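Local coordinates for type III pantothenate kinase (Campylobacter jejuni, PDB 2NRH), which probably phosphorylates pantothenate with ATP in the first step of coenzyme A biosynthesis, as a homodimer that needs a monovalent cation, at residues T23-I26 against D27-L30; L47-H50 against L51-K55; G178-L181 against A182-D186; K200-I203 against K204-N208. The protein carries 2 engineered substitutions. All coordinates share one frame; numbering follows the deposited sequence.

Interaction 1: residues T23-I26 against D27-L30; sequences TLNI and DQFL. Engineered in segment 23-26: Asn25 (natural residue Ser).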
loop_
_atom_site.group_PDB
_atom_site.type_symbol
_atom_site.label_atom_id
_atom_site.label_comp_id
_atom_site.label_asym_id
_atom_site.label_seq_id
_atom_site.Cartn_x
_atom_site.Cartn_y
_atom_site.Cartn_z
ATOM N N THR B 23 3.696 -11.463 24.322
ATOM C CA THR B 23 3.460 -10.109 23.906
ATOM C C THR B 23 2.610 -9.358 24.901
ATOM O O THR B 23 1.548 -9.855 25.308
ATOM C CB THR B 23 2.827 -10.039 22.502
ATOM O OG1 THR B 23 3.761 -10.575 21.568
ATOM C CG2 THR B 23 2.566 -8.605 22.106
ATOM N N LEU B 24 3.104 -8.184 25.324
ATOM C CA LEU B 24 2.265 -7.229 26.075
ATOM C C LEU B 24 1.920 -5.970 25.242
ATOM O O LEU B 24 2.691 -5.565 24.374
ATOM C CB LEU B 24 2.936 -6.810 27.392
ATOM C CG LEU B 24 3.593 -7.894 28.225
ATOM C CD1 LEU B 24 4.439 -7.236 29.356
ATOM C CD2 LEU B 24 2.554 -8.835 28.786
ATOM N N ASN B 25 0.799 -5.327 25.543
ATOM C CA ASN B 25 0.543 -4.036 24.931
ATOM C C ASN B 25 1.264 -2.992 25.753
ATOM O O ASN B 25 1.949 -3.350 26.689
ATOM C CB ASN B 25 -0.948 -3.743 24.761
ATOM C CG ASN B 25 -1.682 -3.584 26.070
ATOM O OD1 ASN B 25 -1.137 -3.103 27.081
ATOM N ND2 ASN B 25 -2.941 -3.983 26.063
ATOM N N ILE B 26 1.115 -1.719 25.413
ATOM C CA ILE B 26 1.951 -0.694 26.027
ATOM C C ILE B 26 1.551 -0.346 27.471
ATOM O O ILE B 26 2.429 -0.194 28.299
ATOM C CB ILE B 26 2.190 0.601 25.115
ATOM C CG1 ILE B 26 2.902 0.248 23.766
ATOM C CG2 ILE B 26 3.046 1.660 25.855
ATOM C CD1 ILE B 26 3.995 -0.806 23.901
ATOM N N ASP B 27 0.247 -0.243 27.745
ATOM C CA ASP B 27 -0.294 -0.181 29.097
ATOM C C ASP B 27 0.215 -1.333 29.968
ATOM O O ASP B 27 0.759 -1.113 31.068
ATOM C CB ASP B 27 -1.825 -0.208 29.050
ATOM C CG ASP B 27 -2.436 1.078 28.438
ATOM O OD1 ASP B 27 -1.715 2.112 28.370
ATOM O OD2 ASP B 27 -3.647 1.053 28.023
ATOM N N GLN B 28 0.085 -2.562 29.474
ATOM C CA GLN B 28 0.633 -3.735 30.167
ATOM C C GLN B 28 2.134 -3.580 30.395
ATOM O O GLN B 28 2.670 -3.938 31.476
ATOM C CB GLN B 28 0.292 -5.046 29.432
ATOM C CG GLN B 28 -1.244 -5.429 29.546
ATOM C CD GLN B 28 -1.748 -6.303 28.431
ATOM O OE1 GLN B 28 -1.010 -6.663 27.498
ATOM N NE2 GLN B 28 -3.031 -6.650 28.495
ATOM N N PHE B 29 2.829 -3.034 29.389
ATOM C CA PHE B 29 4.256 -2.978 29.475
ATOM C C PHE B 29 4.659 -1.981 30.608
ATOM O O PHE B 29 5.617 -2.194 31.381
ATOM C CB PHE B 29 4.874 -2.545 28.129
ATOM C CG PHE B 29 6.356 -2.181 28.244
ATOM C CD1 PHE B 29 7.314 -3.173 28.315
ATOM C CD2 PHE B 29 6.751 -0.866 28.327
ATOM C CE1 PHE B 29 8.639 -2.874 28.428
ATOM C CE2 PHE B 29 8.126 -0.532 28.454
ATOM C CZ PHE B 29 9.053 -1.522 28.513
ATOM N N LEU B 30 3.921 -0.897 30.683
ATOM C CA LEU B 30 4.263 0.129 31.640
ATOM C C LEU B 30 4.109 -0.343 33.121
ATOM O O LEU B 30 4.752 0.212 34.019
ATOM C CB LEU B 30 3.458 1.408 31.330
ATOM C CG LEU B 30 3.833 2.080 29.996
ATOM C CD1 LEU B 30 2.802 3.114 29.549
ATOM C CD2 LEU B 30 5.205 2.713 30.078
#
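Asn25 and Gln28 bring their CA atoms within 5.2 Å where the chain turns from an edge strand into the first turn of a helix, and two backbone bonds start the turn: Phe29 N to Asn25 O, and Leu30 N to Ile26 O at 2.9 Å. Asn25, an engineered residue that is Ser in the natural protein, is the N-cap. Its OD1 accepts from Gln28 N at 2.7 Å, with an N-H...O angle of 173° and the donor nearly in line with the side-chain C=O. The group gets there because CG sits between the backbone N and the carbonyl carbon (chi1 66°), which turns the amide over the helix start. Gln28 answers by sending its extended side chain back, and OE1 accepts from Asn25 N at 3.0 Å. These reciprocal bonds make a capping box, satisfying two N-H groups. The two amides also stack, their planes only 15° apart, with Asn25 ND2 3.5 Å from Gln28 CD. Beside the box, Leu24 CB rests against Gln28 CB at 3.8 Å. One turn further on, Ile26 CG2 meets Leu30 CD1 at 4.0 Å. The ring of Phe29 turns away from the cap, although the N-H of Phe29 stays bonded to Asn25 O, and packs on Ala13 and Phe15 of strand 12-16 and on Cys6 and Ile8 of strand 4-8; Ala13 belongs to the predicted ATP site.

Interaction 2: residues L47-H50 against L51-K55; sequences LKEH and LKNQK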
loop_
_atom_site.group_PDB
_atom_site.type_symbol
_atom_site.label_atom_id
_atom_site.label_comp_id
_atom_site.label_asym_id
_atom_site.label_seq_id
_atom_site.Cartn_x
_atom_site.Cartn_y
_atom_site.Cartn_z
ATOM N N LEU B 47 8.775 6.056 25.142
ATOM C CA LEU B 47 9.072 5.222 26.292
ATOM C C LEU B 47 10.490 5.363 26.740
ATOM O O LEU B 47 10.921 4.660 27.665
ATOM C CB LEU B 47 8.744 3.720 26.068
ATOM C CG LEU B 47 7.336 3.185 25.717
ATOM C CD1 LEU B 47 7.373 1.698 25.560
ATOM C CD2 LEU B 47 6.232 3.587 26.695
ATOM N N LYS B 48 11.227 6.240 26.072
ATOM C CA LYS B 48 12.628 6.472 26.410
ATOM C C LYS B 48 12.944 6.916 27.879
ATOM O O LYS B 48 13.849 6.373 28.497
ATOM C CB LYS B 48 13.272 7.374 25.375
ATOM C CG LYS B 48 13.469 6.672 24.027
ATOM C CD LYS B 48 14.324 7.541 23.117
ATOM C CE LYS B 48 14.230 7.192 21.586
ATOM N NZ LYS B 48 14.114 5.748 21.179
ATOM N N GLU B 49 12.176 7.856 28.434
ATOM C CA GLU B 49 12.305 8.283 29.829
ATOM C C GLU B 49 11.988 7.133 30.801
ATOM O O GLU B 49 12.699 6.860 31.779
ATOM C CB GLU B 49 11.307 9.412 30.075
ATOM C CG GLU B 49 11.906 10.791 30.366
ATOM C CD GLU B 49 11.799 11.182 31.855
ATOM O OE1 GLU B 49 12.369 10.457 32.712
ATOM O OE2 GLU B 49 11.163 12.230 32.161
ATOM N N HIS B 50 10.869 6.479 30.531
ATOM C CA HIS B 50 10.474 5.358 31.326
ATOM C C HIS B 50 11.549 4.304 31.404
ATOM O O HIS B 50 11.806 3.778 32.461
ATOM C CB HIS B 50 9.187 4.731 30.816
ATOM C CG HIS B 50 8.793 3.510 31.587
ATOM N ND1 HIS B 50 8.112 3.577 32.784
ATOM C CD2 HIS B 50 9.030 2.191 31.357
ATOM C CE1 HIS B 50 7.907 2.348 33.234
ATOM N NE2 HIS B 50 8.448 1.489 32.382
ATOM N N LEU B 51 12.164 3.985 30.280
ATOM C CA LEU B 51 13.135 2.889 30.236
ATOM C C LEU B 51 14.357 3.241 31.041
ATOM O O LEU B 51 14.889 2.372 31.730
ATOM C CB LEU B 51 13.515 2.527 28.807
ATOM C CG LEU B 51 12.384 1.835 28.019
ATOM C CD1 LEU B 51 12.614 2.037 26.552
ATOM C CD2 LEU B 51 12.302 0.376 28.357
ATOM N N LYS B 52 14.765 4.520 30.958
ATOM C CA LYS B 52 15.904 5.070 31.704
ATOM C C LYS B 52 15.723 5.015 33.208
ATOM O O LYS B 52 16.683 4.915 33.931
ATOM C CB LYS B 52 16.162 6.506 31.297
ATOM C CG LYS B 52 17.640 6.827 31.242
ATOM C CD LYS B 52 18.026 8.239 31.793
ATOM C CE LYS B 52 19.569 8.367 31.960
ATOM N NZ LYS B 52 20.091 7.765 33.273
ATOM N N ASN B 53 14.479 5.078 33.661
ATOM C CA ASN B 53 14.144 4.989 35.069
ATOM C C ASN B 53 14.143 3.558 35.591
ATOM O O ASN B 53 14.235 3.360 36.805
ATOM C CB ASN B 53 12.799 5.683 35.372
ATOM C CG ASN B 53 12.770 7.153 34.927
ATOM O OD1 ASN B 53 13.814 7.759 34.638
ATOM N ND2 ASN B 53 11.577 7.722 34.853
ATOM N N GLN B 54 14.044 2.570 34.697
ATOM C CA GLN B 54 14.084 1.136 35.075
ATOM C C GLN B 54 15.519 0.654 34.997
ATOM O O GLN B 54 16.029 0.406 33.910
ATOM C CB GLN B 54 13.247 0.270 34.142
ATOM C CG GLN B 54 11.812 0.735 33.858
ATOM C CD GLN B 54 11.105 1.330 35.082
ATOM O OE1 GLN B 54 10.941 0.665 36.086
ATOM N NE2 GLN B 54 10.662 2.582 34.974
ATOM N N LYS B 55 16.166 0.533 36.148
ATOM C CA LYS B 55 17.593 0.157 36.199
ATOM C C LYS B 55 17.855 -1.270 35.763
ATOM O O LYS B 55 18.927 -1.566 35.285
ATOM C CB LYS B 55 18.187 0.420 37.590
ATOM C CG LYS B 55 18.015 1.886 38.010
ATOM C CD LYS B 55 18.181 2.137 39.536
ATOM C CE LYS B 55 17.673 3.574 39.853
ATOM N NZ LYS B 55 17.840 3.984 41.270
#
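His50 and Leu51 bury more surface in this helical segment than their neighbours do, and Gln54 completes the contact from the C-terminal end. The imidazole of His50 is covered on one face by the amide of Gln54: NE2 of Gln54 stands 3.3 Å above the ring plane, displaced toward the rim, and lies 3.3 Å from His50 CE1. The amide and ring planes differ by only 19°. Gln54 reaches this place by bending at chi2 (-39°), which folds its amide back over the preceding turn. The same NE2 donates to His50 O at 3.0 Å with an N-H...O angle of 158°, and the acceptor lies close to the amide plane of Gln54. This bond fixes the rotation of the amide. His50 O also receives weak bonds from Asn53 N and Gln54 N, so three donors meet on one carbonyl.

Leu51 N donates to Leu47 O at 3.0 Å, while Leu51 CD1 approaches Leu47 CB at 4.2 Å. Both leucines touch Ile8 of strand 4-8, a residue of the predicted ATP site, and Leu51 also packs on Tyr40 and Asn42 of strand 38-42. Leu47 O takes the first helical bond and His50 O gathers the donors of the last turn, in the short helix that forms the crossover of the beta-alpha-beta unit 38-42, 48-53, 57-59.

Interaction 3: residues G178-L181 against A182-D186; sequences GQFL and ANYFD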
loop_
_atom_site.group_PDB
_atom_site.type_symbol
_atom_site.label_atom_id
_atom_site.label_comp_id
_atom_site.label_asym_id
_atom_site.label_seq_id
_atom_site.Cartn_x
_atom_site.Cartn_y
_atom_site.Cartn_z
ATOM N N GLY B 178 4.333 -12.604 8.403
ATOM C CA GLY B 178 5.508 -13.068 7.649
ATOM C C GLY B 178 5.322 -14.444 6.990
ATOM O O GLY B 178 5.684 -14.613 5.804
ATOM N N GLN B 179 4.722 -15.395 7.739
ATOM C CA GLN B 179 4.512 -16.788 7.247
ATOM C C GLN B 179 3.620 -16.810 5.989
ATOM O O GLN B 179 3.963 -17.426 4.953
ATOM C CB GLN B 179 3.976 -17.743 8.346
ATOM C CG GLN B 179 3.834 -19.239 7.858
ATOM C CD GLN B 179 5.151 -19.846 7.350
ATOM O OE1 GLN B 179 5.983 -20.249 8.133
ATOM N NE2 GLN B 179 5.336 -19.893 6.029
ATOM N N PHE B 180 2.516 -16.069 6.082
ATOM C CA PHE B 180 1.642 -15.834 4.967
ATOM C C PHE B 180 2.370 -15.320 3.707
ATOM O O PHE B 180 2.210 -15.863 2.590
ATOM C CB PHE B 180 0.553 -14.893 5.401
ATOM C CG PHE B 180 -0.250 -14.394 4.278
ATOM C CD1 PHE B 180 -1.106 -15.250 3.588
ATOM C CD2 PHE B 180 -0.161 -13.076 3.885
ATOM C CE1 PHE B 180 -1.842 -14.774 2.544
ATOM C CE2 PHE B 180 -0.872 -12.645 2.839
ATOM C CZ PHE B 180 -1.718 -13.481 2.179
ATOM N N LEU B 181 3.208 -14.302 3.878
ATOM C CA LEU B 181 3.967 -13.768 2.731
ATOM C C LEU B 181 5.052 -14.742 2.244
ATOM O O LEU B 181 5.242 -14.896 1.047
ATOM C CB LEU B 181 4.575 -12.421 3.063
ATOM C CG LEU B 181 3.552 -11.293 3.294
ATOM C CD1 LEU B 181 4.358 -10.074 3.653
ATOM C CD2 LEU B 181 2.646 -11.038 2.043
ATOM N N ALA B 182 5.720 -15.419 3.181
ATOM C CA ALA B 182 6.750 -16.399 2.849
ATOM C C ALA B 182 6.215 -17.499 1.872
ATOM O O ALA B 182 6.845 -17.797 0.840
ATOM C CB ALA B 182 7.278 -16.998 4.107
ATOM N N ASN B 183 5.026 -18.037 2.177
ATOM C CA ASN B 183 4.369 -19.073 1.385
ATOM C C ASN B 183 4.246 -18.756 -0.084
ATOM O O ASN B 183 4.141 -19.669 -0.871
ATOM C CB ASN B 183 3.038 -19.503 1.993
ATOM C CG ASN B 183 3.209 -20.084 3.370
ATOM O OD1 ASN B 183 4.318 -20.423 3.742
ATOM N ND2 ASN B 183 2.135 -20.154 4.164
ATOM N N TYR B 184 4.333 -17.507 -0.503
ATOM C CA TYR B 184 4.333 -17.250 -1.954
ATOM C C TYR B 184 5.701 -17.494 -2.624
ATOM O O TYR B 184 5.865 -17.231 -3.825
ATOM C CB TYR B 184 3.998 -15.807 -2.248
ATOM C CG TYR B 184 2.581 -15.357 -2.017
ATOM C CD1 TYR B 184 1.498 -15.949 -2.677
ATOM C CD2 TYR B 184 2.332 -14.274 -1.183
ATOM C CE1 TYR B 184 0.190 -15.488 -2.471
ATOM C CE2 TYR B 184 1.040 -13.797 -0.980
ATOM C CZ TYR B 184 -0.025 -14.401 -1.627
ATOM O OH TYR B 184 -1.272 -13.907 -1.368
ATOM N N PHE B 185 6.698 -17.924 -1.853
ATOM C CA PHE B 185 8.065 -17.967 -2.375
ATOM C C PHE B 185 8.714 -19.292 -2.072
ATOM O O PHE B 185 8.524 -19.865 -0.995
ATOM C CB PHE B 185 8.937 -16.834 -1.770
ATOM C CG PHE B 185 8.535 -15.419 -2.204
ATOM C CD1 PHE B 185 8.968 -14.898 -3.407
ATOM C CD2 PHE B 185 7.765 -14.623 -1.385
ATOM C CE1 PHE B 185 8.586 -13.624 -3.809
ATOM C CE2 PHE B 185 7.388 -13.345 -1.771
ATOM C CZ PHE B 185 7.792 -12.843 -2.982
ATOM N N ASP B 186 9.501 -19.795 -3.013
ATOM C CA ASP B 186 10.409 -20.879 -2.631
ATOM C C ASP B 186 11.781 -20.307 -2.351
ATOM O O ASP B 186 12.106 -19.209 -2.813
ATOM C CB ASP B 186 10.429 -22.018 -3.638
ATOM C CG ASP B 186 10.992 -21.612 -4.947
ATOM O OD1 ASP B 186 12.229 -21.811 -5.102
ATOM O OD2 ASP B 186 10.223 -21.121 -5.817
#
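Phe180 and Tyr184 meet at the C-terminal end of helix 178-182, where a type I beta turn from Ala182 to Phe185 leads toward strand 188-190 at the edge of the second five-stranded sheet. Their aromatic contact is T-shaped: the edge of Tyr184 is directed at the face of Phe180, with centroids 5.6 Å apart and planes at 66°. Both rings also touch Phe155 of helix 146-165, which makes its own edge-to-face pair with Phe180. Apolar contact adds to it, Leu181 CD2 lying 4.4 Å from Tyr184 CE2, and Leu181 continues onto Phe173 of strand 171-174.

Backbone hydrogen bonds show the helix ending. Ala182 N to Gly178 O (2.7 Å) and Asn183 N to Gln179 O (3.0 Å) keep the helical i to i+4 spacing, but Tyr184 N bonds to Leu181 O only three residues back, and its donor stands above the carbonyl plane, not on a lone pair. Phe185 N closes the turn on Ala182 O.

Among polar side chains, Gln179 bends at chi2 (58°), carrying its amide along the helix surface toward Asn183. The resulting bond is weak: Gln179 NE2 lies 2.6 Å from Asn183 OD1, but the N-H...O angle is only 120°.

Interaction 4: residues K200-I203 against K204-N208; sequences KKII and KENPN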
loop_
_atom_site.group_PDB
_atom_site.type_symbol
_atom_site.label_atom_id
_atom_site.label_comp_id
_atom_site.label_asym_id
_atom_site.label_seq_id
_atom_site.Cartn_x
_atom_site.Cartn_y
_atom_site.Cartn_z
ATOM N N LYS B 200 20.183 -11.946 20.503
ATOM C CA LYS B 200 20.942 -13.069 21.038
ATOM C C LYS B 200 22.403 -12.925 20.616
ATOM O O LYS B 200 23.305 -13.061 21.441
ATOM C CB LYS B 200 20.380 -14.409 20.505
ATOM C CG LYS B 200 20.100 -15.425 21.604
ATOM C CD LYS B 200 18.660 -15.930 21.536
ATOM C CE LYS B 200 18.195 -16.570 22.874
ATOM N NZ LYS B 200 17.098 -17.623 22.692
ATOM N N LYS B 201 22.615 -12.635 19.329
ATOM C CA LYS B 201 23.951 -12.445 18.766
ATOM C C LYS B 201 24.689 -11.328 19.434
ATOM O O LYS B 201 25.891 -11.460 19.672
ATOM C CB LYS B 201 23.915 -12.225 17.257
ATOM C CG LYS B 201 25.299 -11.984 16.612
ATOM C CD LYS B 201 25.270 -12.002 15.062
ATOM C CE LYS B 201 26.373 -11.022 14.444
ATOM N NZ LYS B 201 26.485 -10.947 12.914
ATOM N N ILE B 202 24.007 -10.231 19.752
ATOM C CA ILE B 202 24.709 -9.128 20.437
ATOM C C ILE B 202 25.305 -9.556 21.776
ATOM O O ILE B 202 26.393 -9.095 22.160
ATOM C CB ILE B 202 23.820 -7.876 20.643
ATOM C CG1 ILE B 202 23.791 -7.034 19.361
ATOM C CG2 ILE B 202 24.247 -7.052 21.909
ATOM C CD1 ILE B 202 25.049 -6.985 18.593
ATOM N N ILE B 203 24.579 -10.430 22.465
ATOM C CA ILE B 203 24.929 -10.863 23.802
ATOM C C ILE B 203 26.061 -11.865 23.747
ATOM O O ILE B 203 26.924 -11.861 24.616
ATOM C CB ILE B 203 23.710 -11.411 24.542
ATOM C CG1 ILE B 203 22.795 -10.254 24.920
ATOM C CG2 ILE B 203 24.099 -12.059 25.852
ATOM C CD1 ILE B 203 21.332 -10.542 24.821
ATOM N N LYS B 204 26.085 -12.693 22.704
ATOM C CA LYS B 204 27.142 -13.674 22.551
ATOM C C LYS B 204 28.439 -13.007 22.120
ATOM O O LYS B 204 29.491 -13.648 22.133
ATOM C CB LYS B 204 26.744 -14.809 21.584
ATOM C CG LYS B 204 26.796 -14.447 20.085
ATOM C CD LYS B 204 27.036 -15.663 19.132
ATOM C CE LYS B 204 28.532 -15.736 18.702
ATOM N NZ LYS B 204 28.864 -14.771 17.565
ATOM N N GLU B 205 28.349 -11.725 21.765
ATOM C CA GLU B 205 29.478 -10.921 21.241
ATOM C C GLU B 205 30.040 -9.946 22.274
ATOM O O GLU B 205 31.085 -9.335 22.066
ATOM C CB GLU B 205 29.059 -10.106 20.012
ATOM C CG GLU B 205 28.676 -10.920 18.816
ATOM C CD GLU B 205 28.420 -10.092 17.533
ATOM O OE1 GLU B 205 28.248 -8.828 17.560
ATOM O OE2 GLU B 205 28.389 -10.739 16.468
ATOM N N ASN B 206 29.282 -9.747 23.343
ATOM C CA ASN B 206 29.667 -8.895 24.449
ATOM C C ASN B 206 29.201 -9.681 25.677
ATOM O O ASN B 206 28.176 -9.361 26.251
ATOM C CB ASN B 206 28.969 -7.522 24.399
ATOM C CG ASN B 206 29.011 -6.851 23.013
ATOM O OD1 ASN B 206 29.755 -5.896 22.802
ATOM N ND2 ASN B 206 28.173 -7.321 22.084
ATOM N N PRO B 207 29.922 -10.752 26.049
ATOM C CA PRO B 207 29.472 -11.570 27.193
ATOM C C PRO B 207 29.548 -10.866 28.564
ATOM O O PRO B 207 28.836 -11.289 29.500
ATOM C CB PRO B 207 30.390 -12.797 27.143
ATOM C CG PRO B 207 31.043 -12.742 25.743
ATOM C CD PRO B 207 31.150 -11.296 25.437
ATOM N N ASN B 208 30.373 -9.805 28.655
ATOM C CA ASN B 208 30.446 -8.933 29.844
ATOM C C ASN B 208 29.056 -8.342 30.220
ATOM O O ASN B 208 28.813 -7.954 31.379
ATOM C CB ASN B 208 31.484 -7.793 29.662
ATOM C CG ASN B 208 32.906 -8.286 29.164
ATOM O OD1 ASN B 208 33.551 -7.631 28.323
ATOM N ND2 ASN B 208 33.382 -9.417 29.697
#
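The amide of Asn206 is the flat group whose edge binds across this contact: its ND2 donates to Ile202 O, which lies only 4° out of the amide plane, and the donor lies in the carbonyl plane of Ile202. CG of Asn206 lies across from its own carbonyl carbon (chi1 -47°), which turns the amide back over the last turn. The Ile202 side chain runs alongside, pointing the same way, with CG2 3.9 Å from ND2. This is the C-terminal end of helix 194-204, whose last carbonyls are met by a side chain and by irregular backbone donors. Lys204 N makes a helical bond to Lys200 O at 3.1 Å. Beyond it, Glu205 N to Ile202 O and Asn206 N to Ile203 O span three residues and are weak.

The carboxylate of Glu205 lies near the aliphatic part of Lys201, but the position of OE2 is uncertain. Its OE1 approaches Ile202 CD1 at 3.8 Å. Lys201 NZ bonds to Tyr82 O and makes a cation-pi contact with that residue, while Ile202 packs on Tyr63 and Phe64. Asn206 also touches Tyr63, with its ND2 held 2.5 Å from Ile202 O at an N-H...O angle of 159°.

In the fold
From the N terminus the four contacts follow in series; none nests within or crosses another. Interaction 1 closes the turn from strand 21-25 into helix 26-30, and interaction 2 spans helix 48-53 on the same five-stranded sheet. These two alone touch: Phe29 CE2 meets Leu47 CD1 at 3.7 Å and Phe29 CZ meets Leu51 CD2 at 3.8 Å, joining the two helices over strand 4-8. Interaction 3 turns helix 178-182 toward strand 188-190 of the second sheet, its centre about 37 Å from that of interaction 2, across the chain's centre. Interaction 4 ends helix 194-204, with its nearest atoms about 12 Å from interaction 2.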